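Local coordinates for protein beta-fructofuranosidase, insoluble isoenzyme CWINV1 (Arabidopsis thaliana, PDB 2OXB) that hydrolyses sucrose and 1-kestose, and less readily neokestose and levan, as a cell-wall invertase of glycosyl hydrolase family 32, at residues Val335-Asn345 with Asn527-Gln535. The protein carries 1 engineered substitution. Residues are numbered along the deposited sequence; the frame is centred on the assembly and turned at random.
Sequences VERLRTKQVKN and NAWSMNSAQ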
ATOM      1  N   VAL A 335       4.378   0.549 -15.737  1.00 28.54           N
ATOM      2  CA  VAL A 335       4.735   1.900 -15.303  1.00 28.81           C
ATOM      3  C   VAL A 335       6.101   2.295 -15.870  1.00 28.73           C
ATOM      4  O   VAL A 335       6.409   3.476 -16.029  1.00 28.61           O
ATOM      5  CB  VAL A 335       4.778   1.996 -13.753  1.00 29.26           C
ATOM      6  CG1 VAL A 335       5.878   1.115 -13.203  1.00 30.69           C
ATOM      7  CG2 VAL A 335       4.989   3.442 -13.315  1.00 30.72           C
ATOM      8  N   GLU A 336       6.908   1.290 -16.190  1.00 28.26           N
ATOM      9  CA  GLU A 336       8.246   1.506 -16.716  1.00 28.71           C
ATOM     10  C   GLU A 336       8.221   2.091 -18.131  1.00 30.36           C
ATOM     11  O   GLU A 336       9.233   2.099 -18.835  1.00 30.61           O
ATOM     12  CB  GLU A 336       9.000   0.185 -16.718  1.00 29.67           C
ATOM     13  CG  GLU A 336       8.778  -0.637 -15.467  1.00 29.14           C
ATOM     14  CD  GLU A 336       9.376  -2.021 -15.567  1.00 30.08           C
ATOM     15  OE1 GLU A 336      10.618  -2.113 -15.720  1.00 30.08           O
ATOM     16  OE2 GLU A 336       8.607  -3.013 -15.495  1.00 30.31           O
ATOM     17  N   ARG A 337       7.052   2.566 -18.547  1.00 31.02           N
ATOM     18  CA  ARG A 337       6.889   3.170 -19.859  1.00 31.28           C
ATOM     19  C   ARG A 337       7.231   4.654 -19.764  1.00 33.68           C
ATOM     20  O   ARG A 337       7.534   5.308 -20.761  1.00 35.86           O
ATOM     21  CB  ARG A 337       5.449   2.996 -20.329  1.00 30.19           C
ATOM     22  CG  ARG A 337       5.072   1.545 -20.505  1.00 29.70           C
ATOM     23  CD  ARG A 337       3.648   1.396 -20.943  1.00 28.97           C
ATOM     24  NE  ARG A 337       3.254  -0.009 -21.006  1.00 28.29           N
ATOM     25  CZ  ARG A 337       2.020  -0.410 -21.286  1.00 28.92           C
ATOM     26  NH1 ARG A 337       1.069   0.491 -21.524  1.00 29.21           N
ATOM     27  NH2 ARG A 337       1.737  -1.703 -21.329  1.00 26.92           N
ATOM     28  N   LEU A 338       7.172   5.178 -18.545  1.00 34.03           N
ATOM     29  CA  LEU A 338       7.468   6.576 -18.277  1.00 33.26           C
ATOM     30  C   LEU A 338       8.984   6.765 -18.194  1.00 31.58           C
ATOM     31  O   LEU A 338       9.475   7.853 -17.886  1.00 30.70           O
ATOM     32  CB  LEU A 338       6.802   6.998 -16.955  1.00 35.49           C
ATOM     33  CG  LEU A 338       5.279   6.872 -16.806  1.00 34.65           C
ATOM     34  CD1 LEU A 338       4.885   6.918 -15.334  1.00 36.19           C
ATOM     35  CD2 LEU A 338       4.598   7.992 -17.552  1.00 36.98           C
ATOM     36  N   ARG A 339       9.723   5.696 -18.468  1.00 30.91           N
ATOM     37  CA  ARG A 339      11.186   5.738 -18.420  1.00 31.68           C
ATOM     38  C   ARG A 339      11.803   6.432 -19.632  1.00 30.83           C
ATOM     39  O   ARG A 339      11.520   6.060 -20.764  1.00 29.83           O
ATOM     40  CB  ARG A 339      11.741   4.319 -18.331  1.00 32.71           C
ATOM     41  CG  ARG A 339      11.404   3.597 -17.057  1.00 32.01           C
ATOM     42  CD  ARG A 339      12.009   2.214 -17.081  1.00 35.47           C
ATOM     43  NE  ARG A 339      11.793   1.519 -15.820  1.00 37.21           N
ATOM     44  CZ  ARG A 339      12.184   0.278 -15.568  1.00 37.52           C
ATOM     45  NH1 ARG A 339      12.823  -0.428 -16.490  1.00 37.36           N
ATOM     46  NH2 ARG A 339      11.931  -0.253 -14.384  1.00 38.63           N
ATOM     47  N   THR A 340      12.654   7.428 -19.388  1.00 32.86           N
ATOM     48  CA  THR A 340      13.306   8.161 -20.472  1.00 34.90           C
ATOM     49  C   THR A 340      14.024   7.211 -21.407  1.00 37.33           C
ATOM     50  O   THR A 340      14.677   6.261 -20.964  1.00 37.45           O
ATOM     51  CB  THR A 340      14.358   9.185 -19.965  1.00 34.42           C
ATOM     52  OG1 THR A 340      13.698  10.317 -19.388  1.00 33.28           O
ATOM     53  CG2 THR A 340      15.243   9.659 -21.120  1.00 34.78           C
ATOM     54  N   LYS A 341      13.892   7.474 -22.706  1.00 40.47           N
ATOM     55  CA  LYS A 341      14.532   6.653 -23.728  1.00 42.17           C
ATOM     56  C   LYS A 341      16.005   6.455 -23.384  1.00 42.26           C
ATOM     57  O   LYS A 341      16.603   5.450 -23.759  1.00 41.16           O
ATOM     58  CB  LYS A 341      14.401   7.310 -25.112  1.00 43.47           C
ATOM     59  CG  LYS A 341      13.051   7.084 -25.806  1.00 45.35           C
ATOM     60  CD  LYS A 341      13.120   7.427 -27.301  1.00 45.42           C
ATOM     61  CE  LYS A 341      11.915   6.880 -28.079  1.00 46.08           C
ATOM     62  NZ  LYS A 341      12.016   7.140 -29.549  1.00 42.35           N
ATOM     63  N   GLN A 342      16.583   7.407 -22.656  1.00 42.21           N
ATOM     64  CA  GLN A 342      17.982   7.291 -22.282  1.00 43.14           C
ATOM     65  C   GLN A 342      18.225   6.105 -21.352  1.00 43.53           C
ATOM     66  O   GLN A 342      17.527   5.096 -21.429  1.00 43.67           O
ATOM     67  CB  GLN A 342      18.478   8.587 -21.640  1.00 42.29           C
ATOM     68  CG  GLN A 342      19.527   9.271 -22.490  1.00 41.72           C
ATOM     69  CD  GLN A 342      20.698   8.351 -22.804  1.00 41.44           C
ATOM     70  OE1 GLN A 342      21.613   8.197 -21.998  1.00 41.17           O
ATOM     71  NE2 GLN A 342      20.659   7.714 -23.972  1.00 42.31           N
ATOM     72  N   VAL A 343      19.222   6.227 -20.481  1.00 44.39           N
ATOM     73  CA  VAL A 343      19.565   5.159 -19.550  1.00 44.46           C
ATOM     74  C   VAL A 343      20.880   5.433 -18.833  1.00 45.28           C
ATOM     75  O   VAL A 343      21.954   5.385 -19.441  1.00 45.71           O
ATOM     76  CB  VAL A 343      19.711   3.812 -20.265  1.00 44.68           C
ATOM     77  CG1 VAL A 343      20.630   3.967 -21.478  1.00 43.70           C
ATOM     78  CG2 VAL A 343      20.273   2.776 -19.297  1.00 43.94           C
ATOM     79  N   LYS A 344      20.790   5.706 -17.535  1.00 44.65           N
ATOM     80  CA  LYS A 344      21.969   5.979 -16.732  1.00 42.96           C
ATOM     81  C   LYS A 344      22.435   4.646 -16.170  1.00 42.66           C
ATOM     82  O   LYS A 344      21.674   3.937 -15.514  1.00 42.89           O
ATOM     83  CB  LYS A 344      21.617   6.952 -15.607  1.00 41.60           C
ATOM     84  CG  LYS A 344      22.800   7.730 -15.054  1.00 42.29           C
ATOM     85  CD  LYS A 344      23.810   6.823 -14.363  1.00 41.17           C
ATOM     86  CE  LYS A 344      25.057   7.594 -13.983  1.00 39.02           C
ATOM     87  NZ  LYS A 344      25.724   8.133 -15.183  1.00 35.39           N
ATOM     88  N   ASN A 345      23.683   4.296 -16.453  1.00 42.50           N
ATOM     89  CA  ASN A 345      24.237   3.041 -15.979  1.00 42.32           C
ATOM     90  C   ASN A 345      25.519   3.223 -15.199  1.00 43.34           C
ATOM     91  O   ASN A 345      26.222   4.223 -15.342  1.00 43.85           O
ATOM     92  CB  ASN A 345      24.529   2.108 -17.141  1.00 41.71           C
ATOM     93  CG  ASN A 345      25.229   0.850 -16.702  1.00 42.34           C
ATOM     94  OD1 ASN A 345      24.593  -0.142 -16.337  1.00 41.75           O
ATOM     95  ND2 ASN A 345      26.554   0.887 -16.709  1.00 42.62           N
ATOM     96  N   ASN A 527      21.013   1.019 -12.343  1.00 39.36           N
ATOM     97  CA  ASN A 527      20.360   1.727 -13.429  1.00 38.41           C
ATOM     98  C   ASN A 527      19.354   2.753 -12.914  1.00 37.96           C
ATOM     99  O   ASN A 527      18.431   2.443 -12.157  1.00 36.34           O
ATOM    100  CB  ASN A 527      19.661   0.744 -14.389  1.00 39.01           C
ATOM    101  CG  ASN A 527      20.641  -0.125 -15.172  1.00 39.18           C
ATOM    102  OD1 ASN A 527      20.273  -0.753 -16.165  1.00 39.47           O
ATOM    103  ND2 ASN A 527      21.887  -0.168 -14.723  1.00 40.08           N
ATOM    104  N   ALA A 528      19.568   3.990 -13.330  1.00 38.84           N
ATOM    105  CA  ALA A 528      18.709   5.098 -12.968  1.00 39.67           C
ATOM    106  C   ALA A 528      18.042   5.557 -14.264  1.00 40.22           C
ATOM    107  O   ALA A 528      18.722   5.875 -15.249  1.00 41.18           O
ATOM    108  CB  ALA A 528      19.544   6.226 -12.378  1.00 39.53           C
ATOM    109  N   TRP A 529      16.719   5.575 -14.277  1.00 38.85           N
ATOM    110  CA  TRP A 529      16.009   6.008 -15.461  1.00 38.06           C
ATOM    111  C   TRP A 529      15.196   7.248 -15.146  1.00 36.48           C
ATOM    112  O   TRP A 529      14.420   7.254 -14.194  1.00 34.74           O
ATOM    113  CB  TRP A 529      15.065   4.912 -15.953  1.00 41.71           C
ATOM    114  CG  TRP A 529      15.743   3.644 -16.304  1.00 44.47           C
ATOM    115  CD1 TRP A 529      16.575   3.425 -17.359  1.00 45.92           C
ATOM    116  CD2 TRP A 529      15.648   2.405 -15.601  1.00 45.94           C
ATOM    117  NE1 TRP A 529      17.008   2.123 -17.357  1.00 47.67           N
ATOM    118  CE2 TRP A 529      16.455   1.474 -16.285  1.00 47.05           C
ATOM    119  CE3 TRP A 529      14.964   1.994 -14.452  1.00 46.20           C
ATOM    120  CZ2 TRP A 529      16.591   0.147 -15.862  1.00 47.30           C
ATOM    121  CZ3 TRP A 529      15.098   0.678 -14.031  1.00 45.88           C
ATOM    122  CH2 TRP A 529      15.908  -0.230 -14.733  1.00 46.87           C
ATOM    123  N   SER A 530      15.386   8.303 -15.935  1.00 34.97           N
ATOM    124  CA  SER A 530      14.611   9.519 -15.741  1.00 34.21           C
ATOM    125  C   SER A 530      13.173   9.110 -16.041  1.00 33.50           C
ATOM    126  O   SER A 530      12.946   8.186 -16.827  1.00 33.07           O
ATOM    127  CB  SER A 530      15.068  10.623 -16.704  1.00 34.76           C
ATOM    128  OG  SER A 530      16.266  11.246 -16.258  1.00 29.35           O
ATOM    129  N   MET A 531      12.208   9.777 -15.416  1.00 33.44           N
ATOM    130  CA  MET A 531      10.794   9.440 -15.612  1.00 33.66           C
ATOM    131  C   MET A 531       9.920  10.600 -16.087  1.00 34.11           C
ATOM    132  O   MET A 531       9.734  11.591 -15.373  1.00 33.54           O
ATOM    133  CB  MET A 531      10.200   8.892 -14.313  1.00 33.11           C
ATOM    134  CG  MET A 531      10.754   7.553 -13.842  1.00 32.83           C
ATOM    135  SD  MET A 531       9.990   6.136 -14.661  1.00 33.03           S
ATOM    136  CE  MET A 531       8.380   6.112 -13.886  1.00 31.44           C
ATOM    137  N   ASN A 532       9.379  10.450 -17.295  1.00 33.81           N
ATOM    138  CA  ASN A 532       8.494  11.439 -17.891  1.00 34.89           C
ATOM    139  C   ASN A 532       7.210  11.479 -17.085  1.00 37.21           C
ATOM    140  O   ASN A 532       6.941  10.592 -16.266  1.00 37.13           O
ATOM    141  CB  ASN A 532       8.146  11.059 -19.329  1.00 34.62           C
ATOM    142  CG  ASN A 532       9.354  11.039 -20.236  1.00 33.59           C
ATOM    143  OD1 ASN A 532       9.350  10.380 -21.270  1.00 31.01           O
ATOM    144  ND2 ASN A 532      10.392  11.777 -19.857  1.00 34.29           N
ATOM    145  N   SER A 533       6.407  12.502 -17.339  1.00 39.83           N
ATOM    146  CA  SER A 533       5.151  12.677 -16.630  1.00 42.11           C
ATOM    147  C   SER A 533       4.039  11.775 -17.131  1.00 43.76           C
ATOM    148  O   SER A 533       4.045  11.315 -18.274  1.00 44.24           O
ATOM    149  CB  SER A 533       4.696  14.135 -16.719  1.00 41.90           C
ATOM    150  OG  SER A 533       5.564  14.972 -15.974  1.00 43.74           O
ATOM    151  N   ALA A 534       3.089  11.510 -16.248  1.00 45.28           N
ATOM    152  CA  ALA A 534       1.948  10.687 -16.591  1.00 46.40           C
ATOM    153  C   ALA A 534       0.749  11.621 -16.532  1.00 46.69           C
ATOM    154  O   ALA A 534       0.688  12.511 -15.679  1.00 46.28           O
ATOM    155  CB  ALA A 534       1.801   9.544 -15.593  1.00 46.70           C
ATOM    156  N   GLN A 535      -0.191  11.429 -17.452  1.00 47.40           N
ATOM    157  CA  GLN A 535      -1.392  12.262 -17.529  1.00 47.01           C
ATOM    158  C   GLN A 535      -2.359  11.965 -16.388  1.00 45.53           C
ATOM    159  O   GLN A 535      -3.234  11.107 -16.505  1.00 44.04           O
ATOM    160  CB  GLN A 535      -2.081  12.054 -18.888  1.00 48.50           C
ATOM    161  CG  GLN A 535      -1.090  11.913 -20.043  1.00 48.91           C
ATOM    162  CD  GLN A 535      -1.657  12.320 -21.384  1.00 49.00           C
ATOM    163  OE1 GLN A 535      -0.958  12.258 -22.398  1.00 49.20           O
ATOM    164  NE2 GLN A 535      -2.918  12.748 -21.402  1.00 48.12           N
TER
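Arg339 can be followed outward along the indole of Trp529. Its CB lies near Trp529 CB; CG, placed beside the backbone N by chi1 of -66°, meets Met531 SD at 3.8 Å. From there the chain runs extended: CD comes over Trp529 CD2, NE over CE3, and CZ reaches Trp529 CZ3 at 3.3 Å. Planes only 15° apart, with CZ 3.7 Å from the centroid of the Trp529 six-membered ring, identify a flat stack with cation-pi character. At the tip, NH1 lies over the CZ3-CH2 side of the ring, while NH2, also near Trp529 CZ3, forms a salt bridge with Asp368. Were Trp529 an alanine, the guanidinium would lose the ring it lies flat on and is likely to turn more freely, with Asp368 still holding NH2.

The backbones meet in two places: an antiparallel hydrogen-bonded pair, Lys344 N to Ala528 O (3.1 Å) and Ala528 N to Lys344 O (3.0 Å), and a single bridge at Arg339 and Met531, flanked by Thr340 N to Ser530 O (2.7 Å, 171°) and Asn532 N to Leu338 O. Between bridge and pair the register shifts by two residues. Beyond, Leu338 CB packs against Met531 CE (3.6 Å) and Leu338 CD2 against Ala534 CB.

The contact joins outermost strand 344-351 to strand 521-530 in the C-terminal beta-sandwich; strand 367-374 flanks the latter, contributing Asp368 and Glu370 beside Trp529, and Val359 of strand 355-359 touches Ala528 and Lys344.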